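Local structure of structural PPIase-like protein L605 (Mimivirus, 2OSE) at residues Gly127-Val132 with Ser145-Thr150. The protein belongs to the cyclophilin family, probably binding cyclosporin A and interconverting cis and trans peptide bonds before proline, and assembles as a homotrimer. Sequence-based numbering, arbitrary orientation.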
# COMPACT_ATOMS: atom_id res chain seq x y z
N GLY A 127 -21.82 10.43 8.74
CA GLY A 127 -21.53 10.42 10.16
C GLY A 127 -22.09 9.26 10.94
O GLY A 127 -22.32 9.39 12.14
N LEU A 128 -22.30 8.12 10.29
CA LEU A 128 -22.64 6.89 11.01
C LEU A 128 -21.40 6.14 11.37
O LEU A 128 -20.49 6.03 10.52
CB LEU A 128 -23.55 6.00 10.16
CG LEU A 128 -24.93 6.58 9.83
CD1 LEU A 128 -25.69 5.54 9.04
CD2 LEU A 128 -25.70 6.89 11.12
N LEU A 129 -21.35 5.65 12.61
CA LEU A 129 -20.28 4.80 13.13
C LEU A 129 -20.67 3.33 12.99
O LEU A 129 -21.80 2.95 13.34
CB LEU A 129 -20.06 5.06 14.64
CG LEU A 129 -19.08 4.12 15.36
CD1 LEU A 129 -17.64 4.42 14.92
CD2 LEU A 129 -19.23 4.21 16.88
N SER A 130 -19.73 2.50 12.54
CA SER A 130 -20.02 1.07 12.35
C SER A 130 -18.80 0.23 12.68
O SER A 130 -17.69 0.77 12.80
CB SER A 130 -20.57 0.82 10.94
OG SER A 130 -19.66 1.19 9.90
N LEU A 131 -19.00 -1.07 12.91
CA LEU A 131 -17.87 -1.95 13.19
C LEU A 131 -17.55 -2.78 11.94
O LEU A 131 -18.44 -3.24 11.27
CB LEU A 131 -18.12 -2.86 14.41
CG LEU A 131 -18.31 -2.14 15.74
CD1 LEU A 131 -18.66 -3.14 16.87
CD2 LEU A 131 -17.09 -1.26 16.12
N VAL A 132 -16.27 -2.93 11.65
CA VAL A 132 -15.86 -3.61 10.41
C VAL A 132 -15.67 -5.11 10.70
O VAL A 132 -14.91 -5.48 11.61
CB VAL A 132 -14.57 -2.95 9.85
CG1 VAL A 132 -14.08 -3.68 8.56
CG2 VAL A 132 -14.82 -1.44 9.56
N SER A 145 -11.99 -4.06 17.51
CA SER A 145 -11.85 -2.61 17.67
C SER A 145 -11.94 -1.77 16.37
O SER A 145 -12.02 -0.53 16.44
CB SER A 145 -10.51 -2.33 18.34
OG SER A 145 -9.44 -2.89 17.58
N THR A 146 -11.87 -2.44 15.21
CA THR A 146 -11.93 -1.81 13.89
C THR A 146 -13.29 -1.18 13.57
O THR A 146 -14.32 -1.85 13.57
CB THR A 146 -11.59 -2.82 12.74
OG1 THR A 146 -10.40 -3.55 13.09
CG2 THR A 146 -11.37 -2.06 11.40
N PHE A 147 -13.28 0.12 13.28
CA PHE A 147 -14.53 0.84 13.14
C PHE A 147 -14.46 1.79 11.95
O PHE A 147 -13.40 2.23 11.55
CB PHE A 147 -14.86 1.58 14.46
CG PHE A 147 -14.01 2.81 14.72
CD1 PHE A 147 -14.32 4.03 14.10
CD2 PHE A 147 -12.91 2.75 15.56
CE1 PHE A 147 -13.57 5.15 14.34
CE2 PHE A 147 -12.13 3.88 15.80
CZ PHE A 147 -12.46 5.07 15.19
N MET A 148 -15.62 2.12 11.41
CA MET A 148 -15.75 2.96 10.25
C MET A 148 -16.69 4.12 10.56
O MET A 148 -17.68 3.94 11.25
CB MET A 148 -16.38 2.12 9.14
CG MET A 148 -16.56 2.84 7.81
SD MET A 148 -17.44 1.88 6.57
CE MET A 148 -16.11 0.72 6.10
N ILE A 149 -16.38 5.30 10.00
CA ILE A 149 -17.32 6.44 10.00
C ILE A 149 -17.54 6.90 8.58
O ILE A 149 -16.57 7.11 7.81
CB ILE A 149 -16.78 7.63 10.90
CG1 ILE A 149 -16.55 7.15 12.34
CG2 ILE A 149 -17.73 8.83 10.85
CD1 ILE A 149 -15.97 8.21 13.25
N THR A 150 -18.81 7.07 8.21
CA THR A 150 -19.14 7.52 6.86
C THR A 150 -18.93 9.03 6.70
O THR A 150 -19.29 9.82 7.61
CB THR A 150 -20.60 7.18 6.44
OG1 THR A 150 -21.51 7.58 7.49
CG2 THR A 150 -20.78 5.69 6.17
O HOH W 1 -15.01 -4.66 14.16
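Phe147 packs against Leu129 through its ring and against Leu131 through its CB, and the three, on neighbouring antiparallel strands, illustrate how a ladder of backbone bonds sets up an apolar surface. CB of Phe147 lies 3.4 Å from Ser130 O and also meets the methyl CD2 of Leu131. With chi1 at 74°, CG sits between the backbone N and the carbonyl carbon. It reaches to 4.0 Å from Leu129 CD1. The next atom, CD1 of the ring, comes nearest to that same methyl, at 3.4 Å, and the approach is oblique. CE1 touches it only loosely, and the ring edge takes Ser145 O, itself hydrogen-bonded to Tyr76 OH, in its plane. Tyr76 and Phe47, the latter on helix 41-52, each meet the ring edge-to-face. The methyl of Leu129 is shared, since it also packs at 3.9 Å against Ile149 CG1.

This is the cyclophilin fold, a closed antiparallel barrel with helices over its ends. Leu129, Leu131, Phe147 and Ile149 point inward, and Leu129 and Ile149 touch side chains of strand 26-35 in the barrel interior.

Ser130 and Met148, a hydrogen-bonded pair, occupy the other face and exchange two reciprocal backbone bonds. Ser130 OG rests 3.5 Å from Met148 CB, its polar partner being His123. The Val132 side chain crosses that of Met148 at about a right angle, its CG2 3.9 Å from Met148 CB, and Ala191 of the second subunit packs on both residues.

Where strand 128-135 begins, Thr150 OG1 accepts from Leu128 N at 3.0 Å and is also hydrogen-bonded to Ser125 O. Val132 N closes the other end with a nearly straight bond (176°) to Thr146 O. A water lies within hydrogen-bonding distance of Thr146 O and Val132 O, and Arg193 of the second subunit also bonds to Val132 O.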